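Long-range contacts in enolase from the environmental genome shotgun sequencing of the Sargasso Sea (PDB 2QGY), which is of unknown function but binds magnesium and, as a member of the enolase superfamily, probably acts on a carboxylate substrate: residues 168-173 with 195-200; 137-142 with 326-331. All coordinates share one frame; numbering follows the deposited sequence.

Contact 2 (137-142 with 326-331) brings together strands far apart in the chain, and contact 1 (168-173 with 195-200) falls within the long segment it spans. The order is 137-142, 168-173, 195-200, 326-331. Both contacts belong to the barrel sheet, whose four strands here run parallel. Strand 168-170 lies next to strand 135-141, and the contact centres are about 11 Å apart. Two probable backbone hydrogen bonds join them, K169 N to A140 O at 2.7 Å and K169 O to C142 N at 2.9 Å. Four strands thus run in the order 327-329, 135-141, 168-170, 197-200. This is part of the C-terminal barrel, and K169, D200 and E328 gather near its magnesium ion.

Contact 1 (168-173 with 195-200); sequences IKIYPM and LPLMLD. With MG (magnesium ion), chain C.
I168, K169 and I170 pair with L197, M198 and L199 in a buried parallel strand contact of the barrel sheet. I168 N bonds to P196 O, M198 N to I168 O and I170 N to M198 O. D200 N closes the ladder on I170 O at 2.8 Å, with an almost straight N-H...O angle of 178°.

On the face of I168 and I170, the side chains of I170 and L199 lie side by side, and CG1 of I170 meets CD2 of L199 at 3.5 Å. CD1 of L197 touches the same CG1. This layer packs on helices 177-191 and 207-217.

The other face carries K169 and M198 and leads to the metal. With CG anti to the backbone N (chi1 -168°), the D200 side chain lies alongside that of Y171, pointing the same way. D200 CB sits over one face of the Y171 ring, 3.7 Å from its centroid, in a CH-pi contact. The carboxylate stacks on the ring, with the planes 21° apart. D200 OD2 binds the magnesium ion at 2.0 Å, while OD1 accepts a 2.6 Å bond from a metal-bound water. A second metal water accepts a bond from K169 NZ at 2.9 Å and also bonds to Y171 OH. K169 NZ further bonds to Y139 OH and forms salt bridges with E226 and E328.

E226 and E252 complete the protein ligands of the metal. The strands and helix 177-191 form a beta-alpha-beta unit, and metal-binding carboxylates at or just beyond the C-terminal ends of successive barrel strands are characteristic of the enolase superfamily.

Contact 2 (137-142 with 326-331); sequences PIYATC and KAEIFP
P137 to T141 run parallel to A327 to I329, and their side chains fit together on both faces of the sheet. Four backbone bonds set the register: A327 N to P137 O, Y139 N to A327 O, I329 N to Y139 O and T141 N to I329 O.

On one face, I138 CG2 touches both A327 CB and I329 CG2, 3.8 Å from the latter. Further along, A140 CB presses against P331 CG at 3.4 Å, tighter than usual for two carbons. I329 CG1 also lies near A140 CB.

On the other face, Y139 CG stands between the backbone N and carbonyl carbon (chi1 74°), and the ring reaches across to the second strand. E328 CA lies over one ring face, 4.0 Å from the centroid. K326 O meets the ring edge, near its plane, 3.5 Å from CE2. The hydroxyl end comes up to E328 CB at 3.3 Å and bonds to K169. E328 extends past it, and OE2 accepts a 2.6 Å hydrogen bond from T141 OG1 through its anti lone pair. OE2 also has a salt bridge to K169. T141 CB covers one face of the F330 ring, offset toward the rim.

A327 packs on helix 309-320, and A140 and P331 pack on helix 150-162. Strand 135-141 lies between strands 168-170 and 327-329, and its pairing with the latter joins the first barrel strand to the last.

Contact 1 (168-173 with 195-200)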
loop_
_atom_site.group_PDB
_atom_site.type_symbol
_atom_site.label_atom_id
_atom_site.label_comp_id
_atom_site.label_asym_id
_atom_site.label_seq_id
_atom_site.Cartn_x
_atom_site.Cartn_y
_atom_site.Cartn_z
ATOM N N ILE A 168 11.450 -27.637 -4.013
ATOM C CA ILE A 168 11.007 -27.370 -2.638
ATOM C C ILE A 168 11.616 -26.044 -2.194
ATOM O O ILE A 168 12.826 -25.808 -2.390
ATOM C CB ILE A 168 11.417 -28.512 -1.655
ATOM C CG1 ILE A 168 10.616 -29.783 -1.965
ATOM C CG2 ILE A 168 11.174 -28.106 -0.182
ATOM C CD1 ILE A 168 11.113 -31.045 -1.239
ATOM N N LYS A 169 10.778 -25.164 -1.641
ATOM C CA LYS A 169 11.275 -23.913 -1.065
ATOM C C LYS A 169 11.308 -23.971 0.462
ATOM O O LYS A 169 10.321 -24.312 1.091
ATOM C CB LYS A 169 10.480 -22.696 -1.582
ATOM C CG LYS A 169 11.105 -21.391 -1.141
ATOM C CD LYS A 169 10.500 -20.154 -1.803
ATOM C CE LYS A 169 9.042 -19.892 -1.350
ATOM N NZ LYS A 169 8.380 -18.805 -2.177
ATOM N N ILE A 170 12.471 -23.689 1.057
ATOM C CA ILE A 170 12.613 -23.647 2.509
ATOM C C ILE A 170 12.998 -22.261 3.029
ATOM O O ILE A 170 13.372 -21.364 2.243
ATOM C CB ILE A 170 13.670 -24.678 2.986
ATOM C CG1 ILE A 170 15.013 -24.375 2.316
ATOM C CG2 ILE A 170 13.206 -26.126 2.649
ATOM C CD1 ILE A 170 16.197 -25.086 2.927
ATOM N N TYR A 171 12.891 -22.080 4.341
ATOM C CA TYR A 171 13.215 -20.828 4.999
ATOM C C TYR A 171 14.377 -21.090 5.960
ATOM O O TYR A 171 14.157 -21.445 7.123
ATOM C CB TYR A 171 11.994 -20.279 5.753
ATOM C CG TYR A 171 10.874 -19.777 4.851
ATOM C CD1 TYR A 171 10.576 -18.414 4.767
ATOM C CD2 TYR A 171 10.114 -20.666 4.114
ATOM C CE1 TYR A 171 9.523 -17.951 3.923
ATOM C CE2 TYR A 171 9.083 -20.214 3.274
ATOM C CZ TYR A 171 8.820 -18.860 3.187
ATOM O OH TYR A 171 7.777 -18.427 2.370
ATOM N N PRO A 172 15.621 -20.944 5.463
ATOM C CA PRO A 172 16.813 -21.452 6.151
ATOM C C PRO A 172 17.447 -20.479 7.144
ATOM O O PRO A 172 18.425 -20.846 7.794
ATOM C CB PRO A 172 17.763 -21.730 4.985
ATOM C CG PRO A 172 17.466 -20.592 4.030
ATOM C CD PRO A 172 15.970 -20.338 4.161
ATOM N N MET A 173 16.917 -19.265 7.300
ATOM C CA MET A 173 17.553 -18.338 8.264
ATOM C C MET A 173 17.118 -18.659 9.687
ATOM O O MET A 173 16.041 -18.247 10.135
ATOM C CB MET A 173 17.295 -16.862 7.930
ATOM C CG MET A 173 17.835 -16.445 6.555
ATOM S SD MET A 173 19.630 -16.666 6.209
ATOM C CE MET A 173 20.296 -15.098 6.707
ATOM N N LEU A 195 17.309 -31.873 -7.419
ATOM C CA LEU A 195 16.040 -31.175 -7.175
ATOM C C LEU A 195 16.236 -29.680 -6.956
ATOM O O LEU A 195 17.073 -29.262 -6.155
ATOM C CB LEU A 195 15.269 -31.768 -5.987
ATOM C CG LEU A 195 13.822 -31.258 -5.784
ATOM C CD1 LEU A 195 12.855 -31.731 -6.905
ATOM C CD2 LEU A 195 13.278 -31.614 -4.404
ATOM N N PRO A 196 15.468 -28.867 -7.688
ATOM C CA PRO A 196 15.488 -27.439 -7.359
ATOM C C PRO A 196 15.206 -27.205 -5.884
ATOM O O PRO A 196 14.184 -27.667 -5.367
ATOM C CB PRO A 196 14.393 -26.870 -8.255
ATOM C CG PRO A 196 14.433 -27.781 -9.474
ATOM C CD PRO A 196 14.636 -29.149 -8.877
ATOM N N LEU A 197 16.150 -26.556 -5.203
ATOM C CA LEU A 197 15.970 -26.189 -3.819
ATOM C C LEU A 197 15.990 -24.664 -3.754
ATOM O O LEU A 197 17.032 -24.031 -3.932
ATOM C CB LEU A 197 17.058 -26.790 -2.919
ATOM C CG LEU A 197 17.057 -26.409 -1.442
ATOM C CD1 LEU A 197 15.766 -26.883 -0.731
ATOM C CD2 LEU A 197 18.307 -26.995 -0.756
ATOM N N MET A 198 14.832 -24.072 -3.509
ATOM C CA MET A 198 14.789 -22.613 -3.331
ATOM C C MET A 198 14.834 -22.156 -1.883
ATOM O O MET A 198 14.359 -22.846 -0.975
ATOM C CB MET A 198 13.668 -21.935 -4.133
ATOM C CG MET A 198 12.619 -22.732 -4.859
ATOM S SD MET A 198 12.866 -24.237 -5.833
ATOM C CE MET A 198 11.871 -23.987 -7.261
ATOM N N LEU A 199 15.440 -20.989 -1.661
ATOM C CA LEU A 199 15.692 -20.510 -0.325
ATOM C C LEU A 199 15.009 -19.165 -0.173
ATOM O O LEU A 199 15.304 -18.225 -0.903
ATOM C CB LEU A 199 17.215 -20.375 -0.052
ATOM C CG LEU A 199 18.137 -21.611 -0.241
ATOM C CD1 LEU A 199 19.599 -21.286 0.140
ATOM C CD2 LEU A 199 17.641 -22.826 0.544
ATOM N N ASP A 200 14.091 -19.091 0.777
ATOM C CA ASP A 200 13.419 -17.851 1.062
ATOM C C ASP A 200 14.027 -17.259 2.304
ATOM O O ASP A 200 13.831 -17.755 3.402
ATOM C CB ASP A 200 11.897 -18.066 1.214
ATOM C CG ASP A 200 11.126 -16.753 1.219
ATOM O OD1 ASP A 200 11.688 -15.731 1.647
ATOM O OD2 ASP A 200 9.944 -16.755 0.786
HETATM MG MG MG C . 8.713 -15.374 0.021
HETATM O O HOH W 1 7.381 -17.039 -0.082
HETATM O O HOH W 2 14.618 -17.935 6.085
HETATM O O HOH W 3 9.966 -13.939 0.817
HETATM O O HOH W 4 7.735 -15.100 1.758
#

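Contact 2 (137-142 with 326-331)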
loop_
_atom_site.group_PDB
_atom_site.type_symbol
_atom_site.label_atom_id
_atom_site.label_comp_id
_atom_site.label_asym_id
_atom_site.label_seq_id
_atom_site.Cartn_x
_atom_site.Cartn_y
_atom_site.Cartn_z
ATOM N N PRO A 137 4.557 -26.326 -14.483
ATOM C CA PRO A 137 5.471 -26.802 -13.449
ATOM C C PRO A 137 5.230 -26.094 -12.109
ATOM O O PRO A 137 4.970 -24.877 -12.088
ATOM C CB PRO A 137 6.854 -26.418 -14.000
ATOM C CG PRO A 137 6.634 -26.410 -15.543
ATOM C CD PRO A 137 5.271 -25.770 -15.653
ATOM N N ILE A 138 5.320 -26.843 -11.021
ATOM C CA ILE A 138 5.123 -26.284 -9.678
ATOM C C ILE A 138 6.269 -26.607 -8.734
ATOM O O ILE A 138 7.056 -27.511 -8.987
ATOM C CB ILE A 138 3.774 -26.778 -9.046
ATOM C CG1 ILE A 138 3.614 -28.302 -9.171
ATOM C CG2 ILE A 138 2.585 -26.102 -9.716
ATOM C CD1 ILE A 138 4.229 -29.119 -8.078
ATOM N N TYR A 139 6.358 -25.875 -7.625
ATOM C CA TYR A 139 7.247 -26.240 -6.549
ATOM C C TYR A 139 6.447 -26.068 -5.252
ATOM O O TYR A 139 5.427 -25.366 -5.231
ATOM C CB TYR A 139 8.515 -25.356 -6.546
ATOM C CG TYR A 139 8.268 -23.934 -6.052
ATOM C CD1 TYR A 139 8.410 -23.613 -4.700
ATOM C CD2 TYR A 139 7.863 -22.924 -6.937
ATOM C CE1 TYR A 139 8.143 -22.289 -4.220
ATOM C CE2 TYR A 139 7.611 -21.619 -6.490
ATOM C CZ TYR A 139 7.739 -21.314 -5.134
ATOM O OH TYR A 139 7.515 -20.031 -4.700
ATOM N N ALA A 140 6.910 -26.716 -4.195
ATOM C CA ALA A 140 6.224 -26.721 -2.919
ATOM C C ALA A 140 6.964 -25.926 -1.885
ATOM O O ALA A 140 8.192 -26.080 -1.696
ATOM C CB ALA A 140 6.027 -28.153 -2.431
ATOM N N THR A 141 6.215 -25.087 -1.175
ATOM C CA THR A 141 6.779 -24.288 -0.103
ATOM C C THR A 141 6.570 -24.976 1.230
ATOM O O THR A 141 5.472 -25.419 1.539
ATOM C CB THR A 141 6.157 -22.879 -0.080
ATOM O OG1 THR A 141 6.559 -22.190 -1.260
ATOM C CG2 THR A 141 6.600 -22.087 1.128
ATOM N N CYS A 142 7.661 -25.097 1.989
ATOM C CA CYS A 142 7.642 -25.728 3.318
ATOM C C CYS A 142 7.741 -24.651 4.391
ATOM O O CYS A 142 8.828 -24.144 4.688
ATOM C CB CYS A 142 8.840 -26.655 3.491
ATOM S SG CYS A 142 8.630 -27.638 4.955
ATOM N N LYS A 326 8.594 -21.828 -12.120
ATOM C CA LYS A 326 7.744 -22.754 -11.384
ATOM C C LYS A 326 6.776 -21.995 -10.465
ATOM O O LYS A 326 7.149 -20.983 -9.868
ATOM C CB LYS A 326 8.608 -23.724 -10.604
ATOM C CG LYS A 326 9.368 -24.692 -11.538
ATOM C CD LYS A 326 10.321 -25.511 -10.732
ATOM C CE LYS A 326 11.736 -24.984 -10.923
ATOM N NZ LYS A 326 12.090 -24.960 -12.399
ATOM N N ALA A 327 5.528 -22.473 -10.432
ATOM C CA ALA A 327 4.430 -21.844 -9.708
ATOM C C ALA A 327 4.308 -22.380 -8.298
ATOM O O ALA A 327 4.464 -23.579 -8.079
ATOM C CB ALA A 327 3.114 -22.066 -10.481
ATOM N N GLU A 328 4.013 -21.496 -7.336
ATOM C CA GLU A 328 4.088 -21.851 -5.930
ATOM C C GLU A 328 2.833 -22.593 -5.422
ATOM O O GLU A 328 1.690 -22.131 -5.647
ATOM C CB GLU A 328 4.249 -20.577 -5.080
ATOM C CG GLU A 328 4.363 -20.891 -3.607
ATOM C CD GLU A 328 4.736 -19.671 -2.767
ATOM O OE1 GLU A 328 4.311 -18.558 -3.138
ATOM O OE2 GLU A 328 5.474 -19.830 -1.770
ATOM N N ILE A 329 3.034 -23.725 -4.770
ATOM C CA ILE A 329 1.934 -24.423 -4.068
ATOM C C ILE A 329 2.284 -24.648 -2.599
ATOM O O ILE A 329 3.446 -24.791 -2.255
ATOM C CB ILE A 329 1.538 -25.771 -4.737
ATOM C CG1 ILE A 329 2.662 -26.775 -4.629
ATOM C CG2 ILE A 329 1.108 -25.587 -6.215
ATOM C CD1 ILE A 329 2.172 -28.174 -4.334
ATOM N N PHE A 330 1.266 -24.629 -1.744
ATOM C CA PHE A 330 1.393 -24.998 -0.343
ATOM C C PHE A 330 0.696 -26.339 -0.231
ATOM O O PHE A 330 -0.527 -26.393 -0.249
ATOM C CB PHE A 330 0.715 -23.966 0.568
ATOM C CG PHE A 330 1.543 -22.761 0.805
ATOM C CD1 PHE A 330 2.242 -22.598 1.997
ATOM C CD2 PHE A 330 1.653 -21.784 -0.180
ATOM C CE1 PHE A 330 3.024 -21.465 2.196
ATOM C CE2 PHE A 330 2.445 -20.639 0.009
ATOM C CZ PHE A 330 3.138 -20.489 1.207
ATOM N N PRO A 331 1.478 -27.428 -0.222
ATOM C CA PRO A 331 0.839 -28.735 -0.239
ATOM C C PRO A 331 -0.136 -28.914 0.928
ATOM O O PRO A 331 -1.180 -29.527 0.728
ATOM C CB PRO A 331 2.012 -29.711 -0.134
ATOM C CG PRO A 331 3.146 -28.985 -0.796
ATOM C CD PRO A 331 2.949 -27.538 -0.237
#